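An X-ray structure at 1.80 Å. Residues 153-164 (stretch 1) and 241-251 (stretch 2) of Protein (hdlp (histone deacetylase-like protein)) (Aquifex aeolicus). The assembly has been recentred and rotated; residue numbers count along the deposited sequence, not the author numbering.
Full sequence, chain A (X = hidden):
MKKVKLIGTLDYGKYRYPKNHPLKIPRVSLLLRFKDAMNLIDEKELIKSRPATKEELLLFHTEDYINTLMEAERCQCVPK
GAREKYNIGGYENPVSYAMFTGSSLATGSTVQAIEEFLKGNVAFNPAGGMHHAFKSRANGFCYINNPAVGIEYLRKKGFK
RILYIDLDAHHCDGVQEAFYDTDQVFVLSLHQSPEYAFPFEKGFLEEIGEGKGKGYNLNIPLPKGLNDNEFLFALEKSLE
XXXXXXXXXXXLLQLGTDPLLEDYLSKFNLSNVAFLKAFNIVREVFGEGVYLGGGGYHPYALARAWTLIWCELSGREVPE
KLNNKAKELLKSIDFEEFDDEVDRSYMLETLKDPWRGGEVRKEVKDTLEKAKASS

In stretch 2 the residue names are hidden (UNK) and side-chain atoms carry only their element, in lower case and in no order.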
# COMPACT_ATOMS: atom_id res chain seq x y z
N TYR A 153 16.45 -0.32 -5.82
CA TYR A 153 17.39 -1.12 -5.04
C TYR A 153 17.61 -2.43 -5.83
O TYR A 153 18.75 -2.90 -5.98
CB TYR A 153 16.78 -1.42 -3.66
CG TYR A 153 17.60 -2.39 -2.82
CD1 TYR A 153 18.65 -1.95 -2.02
CD2 TYR A 153 17.31 -3.75 -2.85
CE1 TYR A 153 19.40 -2.87 -1.26
CE2 TYR A 153 18.03 -4.66 -2.11
CZ TYR A 153 19.07 -4.23 -1.32
OH TYR A 153 19.74 -5.18 -0.58
N LEU A 154 16.53 -3.00 -6.33
CA LEU A 154 16.62 -4.25 -7.10
C LEU A 154 17.35 -4.03 -8.43
O LEU A 154 18.15 -4.88 -8.86
CB LEU A 154 15.21 -4.81 -7.34
CG LEU A 154 14.53 -5.44 -6.11
CD1 LEU A 154 13.03 -5.64 -6.36
CD2 LEU A 154 15.23 -6.79 -5.79
N ARG A 155 17.09 -2.91 -9.10
CA ARG A 155 17.79 -2.65 -10.36
C ARG A 155 19.29 -2.60 -10.11
O ARG A 155 20.07 -3.14 -10.90
CB ARG A 155 17.30 -1.33 -11.00
CG ARG A 155 15.80 -1.36 -11.35
CD ARG A 155 15.29 -0.04 -11.91
NE ARG A 155 15.56 0.10 -13.33
CZ ARG A 155 15.30 1.20 -14.03
NH1 ARG A 155 14.77 2.27 -13.44
NH2 ARG A 155 15.53 1.21 -15.34
N LYS A 156 19.70 -1.98 -9.01
CA LYS A 156 21.13 -1.90 -8.72
C LYS A 156 21.72 -3.29 -8.47
O LYS A 156 22.91 -3.52 -8.73
CB LYS A 156 21.41 -0.97 -7.53
CG LYS A 156 22.90 -0.77 -7.27
CD LYS A 156 23.18 0.35 -6.29
CE LYS A 156 22.74 1.70 -6.86
NZ LYS A 156 23.49 2.07 -8.11
N LYS A 157 20.89 -4.20 -7.98
CA LYS A 157 21.31 -5.59 -7.72
C LYS A 157 21.39 -6.39 -9.02
O LYS A 157 21.86 -7.53 -9.02
CB LYS A 157 20.35 -6.30 -6.76
CG LYS A 157 20.42 -5.85 -5.30
CD LYS A 157 21.80 -6.09 -4.70
CE LYS A 157 21.86 -5.63 -3.25
NZ LYS A 157 23.25 -5.70 -2.69
N GLY A 158 20.94 -5.81 -10.13
CA GLY A 158 21.00 -6.50 -11.41
C GLY A 158 19.70 -7.04 -11.97
O GLY A 158 19.68 -7.67 -13.03
N PHE A 159 18.59 -6.82 -11.27
CA PHE A 159 17.33 -7.30 -11.81
C PHE A 159 16.94 -6.41 -12.99
O PHE A 159 17.05 -5.20 -12.91
CB PHE A 159 16.23 -7.28 -10.74
CG PHE A 159 16.39 -8.37 -9.72
CD1 PHE A 159 17.21 -8.20 -8.61
CD2 PHE A 159 15.76 -9.59 -9.90
CE1 PHE A 159 17.41 -9.25 -7.70
CE2 PHE A 159 15.95 -10.65 -9.01
CZ PHE A 159 16.77 -10.48 -7.91
N LYS A 160 16.49 -7.03 -14.08
CA LYS A 160 16.12 -6.30 -15.29
C LYS A 160 14.65 -6.42 -15.68
O LYS A 160 14.21 -5.83 -16.67
CB LYS A 160 17.01 -6.77 -16.44
CG LYS A 160 18.47 -6.41 -16.23
CD LYS A 160 19.43 -7.19 -17.13
CE LYS A 160 19.10 -7.07 -18.61
NZ LYS A 160 17.84 -7.78 -18.96
N ARG A 161 13.89 -7.20 -14.92
CA ARG A 161 12.46 -7.36 -15.19
C ARG A 161 11.75 -7.40 -13.85
O ARG A 161 11.58 -8.45 -13.24
CB ARG A 161 12.17 -8.66 -15.95
CG ARG A 161 12.74 -8.71 -17.38
CD ARG A 161 12.22 -9.93 -18.12
NE ARG A 161 12.56 -11.19 -17.46
CZ ARG A 161 13.77 -11.75 -17.45
NH1 ARG A 161 14.79 -11.17 -18.07
NH2 ARG A 161 13.97 -12.90 -16.81
N ILE A 162 11.32 -6.23 -13.39
CA ILE A 162 10.66 -6.13 -12.09
C ILE A 162 9.20 -5.72 -12.27
O ILE A 162 8.91 -4.79 -12.99
CB ILE A 162 11.41 -5.08 -11.26
CG1 ILE A 162 12.87 -5.52 -11.13
CG2 ILE A 162 10.76 -4.92 -9.90
CD1 ILE A 162 13.80 -4.47 -10.62
N LEU A 163 8.29 -6.43 -11.62
CA LEU A 163 6.88 -6.12 -11.74
C LEU A 163 6.39 -5.56 -10.43
O LEU A 163 6.75 -6.07 -9.38
CB LEU A 163 6.09 -7.39 -12.08
CG LEU A 163 4.56 -7.37 -11.97
CD1 LEU A 163 3.99 -6.42 -13.02
CD2 LEU A 163 4.00 -8.77 -12.16
N TYR A 164 5.61 -4.50 -10.49
CA TYR A 164 5.02 -3.91 -9.29
C TYR A 164 3.50 -3.96 -9.48
O TYR A 164 2.98 -3.52 -10.51
CB TYR A 164 5.47 -2.46 -9.13
CG TYR A 164 4.82 -1.77 -7.96
CD1 TYR A 164 5.18 -2.04 -6.64
CD2 TYR A 164 3.82 -0.83 -8.19
CE1 TYR A 164 4.54 -1.37 -5.57
CE2 TYR A 164 3.19 -0.18 -7.16
CZ TYR A 164 3.55 -0.43 -5.87
OH TYR A 164 2.89 0.30 -4.90
N UNK A 241 -3.11 -10.09 -18.81
CA UNK A 241 -2.55 -9.14 -19.75
C UNK A 241 -1.07 -8.95 -19.47
O UNK A 241 -0.24 -8.93 -20.38
c UNK A 241 -5.53 -6.63 -20.00
c UNK A 241 -4.72 -7.90 -20.13
c UNK A 241 -2.52 -6.72 -20.51
c UNK A 241 -3.27 -7.77 -19.66
N UNK A 242 -0.73 -8.80 -18.19
CA UNK A 242 0.66 -8.61 -17.81
C UNK A 242 1.47 -9.86 -18.13
O UNK A 242 2.53 -9.78 -18.76
c UNK A 242 2.28 -8.23 -15.93
c UNK A 242 0.09 -6.99 -15.97
c UNK A 242 0.80 -8.30 -16.31
N UNK A 243 0.96 -11.00 -17.69
CA UNK A 243 1.65 -12.26 -17.91
C UNK A 243 1.96 -12.52 -19.37
O UNK A 243 3.03 -13.04 -19.70
c UNK A 243 1.53 -14.78 -17.62
c UNK A 243 0.27 -16.12 -15.89
n UNK A 243 -0.59 -17.32 -15.67
c UNK A 243 0.84 -13.44 -17.37
c UNK A 243 0.64 -15.98 -17.35
N UNK A 244 1.06 -12.15 -20.27
CA UNK A 244 1.32 -12.40 -21.69
C UNK A 244 2.39 -11.50 -22.30
O UNK A 244 2.94 -11.81 -23.35
c UNK A 244 -1.10 -13.19 -22.06
o UNK A 244 -3.33 -13.78 -22.68
c UNK A 244 -2.28 -13.18 -23.02
o UNK A 244 -2.15 -12.60 -24.12
c UNK A 244 0.04 -12.27 -22.52
N UNK A 245 2.70 -10.40 -21.63
CA UNK A 245 3.68 -9.45 -22.13
C UNK A 245 4.93 -9.29 -21.27
O UNK A 245 5.95 -8.81 -21.75
c UNK A 245 1.94 -8.11 -23.33
c UNK A 245 4.08 -7.02 -22.68
c UNK A 245 3.03 -8.05 -22.28
N UNK A 246 4.86 -9.71 -20.01
CA UNK A 246 6.00 -9.52 -19.12
C UNK A 246 6.26 -10.75 -18.24
O UNK A 246 5.35 -11.24 -17.58
c UNK A 246 5.69 -8.30 -18.23
c UNK A 246 8.91 -6.36 -17.62
c UNK A 246 8.12 -7.21 -15.51
c UNK A 246 7.84 -6.98 -18.26
c UNK A 246 6.90 -7.70 -17.55
c UNK A 246 7.04 -7.82 -16.17
c UNK A 246 9.05 -6.48 -16.23
N UNK A 247 7.50 -11.24 -18.24
CA UNK A 247 7.89 -12.39 -17.40
C UNK A 247 8.82 -11.83 -16.32
O UNK A 247 10.03 -11.74 -16.51
o UNK A 247 6.31 -12.70 -20.03
c UNK A 247 7.10 -13.65 -20.26
c UNK A 247 8.64 -13.45 -18.22
c UNK A 247 7.76 -14.36 -19.09
o UNK A 247 7.35 -14.04 -21.42
N UNK A 248 8.26 -11.49 -15.14
CA UNK A 248 9.03 -10.92 -14.04
C UNK A 248 10.11 -11.81 -13.46
O UNK A 248 9.94 -13.03 -13.38
c UNK A 248 6.86 -11.69 -14.72
c UNK A 248 6.68 -10.50 -13.81
c UNK A 248 7.95 -10.63 -12.99
N UNK A 249 11.22 -11.20 -13.05
CA UNK A 249 12.31 -11.92 -12.40
C UNK A 249 11.93 -11.84 -10.93
O UNK A 249 12.31 -12.69 -10.11
c UNK A 249 13.66 -11.22 -12.58
o UNK A 249 16.45 -11.14 -14.69
o UNK A 249 15.66 -9.37 -13.66
c UNK A 249 15.52 -10.52 -14.13
c UNK A 249 14.16 -11.18 -14.02
N UNK A 250 11.18 -10.80 -10.61
CA UNK A 250 10.75 -10.58 -9.24
C UNK A 250 9.63 -9.55 -9.25
O UNK A 250 9.57 -8.72 -10.14
c UNK A 250 11.92 -10.05 -8.36
c UNK A 250 12.45 -8.73 -8.89
c UNK A 250 11.45 -9.89 -6.94
N UNK A 251 8.72 -9.64 -8.28
CA UNK A 251 7.62 -8.68 -8.21
C UNK A 251 7.35 -8.22 -6.78
O UNK A 251 7.68 -8.92 -5.81
c UNK A 251 4.58 -9.64 -7.01
c UNK A 251 6.34 -9.29 -8.81
o UNK A 251 3.36 -12.57 -5.22
c UNK A 251 5.00 -12.39 -6.96
c UNK A 251 5.54 -10.18 -7.87
c UNK A 251 5.74 -11.57 -7.84
c UNK A 251 4.07 -11.81 -6.12
c UNK A 251 3.86 -10.43 -6.15
O HOH W 1 16.64 -13.82 -15.44

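Position 241 carries four carbons, forked at the first with one arm two carbons long, and lies beyond reach of stretch 1; it is I241. At 242 one carbon bears two more, and one of these lies 3.8 Å from L163 CD1. The short symmetrical fork identifies V242, which faces the strand from the helix. Position 243 has four carbons in a row ending in nitrogen, pointing away from stretch 1: K243. Three carbons, the third carrying two oxygens, make 244 a carboxylate of glutamate length, E244, and the three-carbon fork at 245 is V245; both are out of reach.

At 246 one carbon leads to a six-carbon ring without a heteroatom. The ring presents its edge to L163 N, and one ring carbon lies 4.0 Å from L163 CB. This is F246, whose CZ also approaches R161 CA at 3.7 Å. Position 247 again has three carbons with two terminal oxygens, but the chain end leads away: E247. Its backbone does the work, with R161 NE donating to E247 O at 2.8 Å, near the guanidinium plane. At 248 three carbons close a ring onto the backbone nitrogen, which defines P248; its CG packs 3.6 Å from L163 CD2.

At 249 three carbons run in a row and the third carries two oxygens, the length of a glutamate; the side chain points toward stretch 1, and one oxygen lies 2.5 Å from K160 N. This is E249, and its OE1 accepts hydrogen bonds from K160 N at 2.5 Å and from R161 N at 3.1 Å. Its CG lies over one face of the R161 guanidinium, while OE2 and R161 NH2 form a long salt bridge of 3.7 Å. Because OE2 is well out of the guanidinium plane, this pairing is purely of charges; a water bridges the same two atoms.

Position 250 has a three-carbon fork, one tip of which touches three apolar side chains. It is V250, with CG1 3.6 Å from F159 CD2, 3.9 Å from I162 CG1 and 4.0 Å from L154 CD1. At 251 a ring of six carbons bearing one oxygen identifies Y251; its CB meets L163 CB at 3.8 Å, but its end leads away, and its hydroxyl is hydrogen-bonded elsewhere in the structure.

The contact joins two parallel strands. E249 N donates to R161 O at 2.8 Å, and L163 N to V250 O at 3.0 Å, fixing the register. I162 and V250 share one sheet face, L163 and Y251 the other, so apolar packing flanks the backbone bonds, while E249 secures the loop before the first strand.

Stretch 2 (241-251) IVKEVFEPEVY
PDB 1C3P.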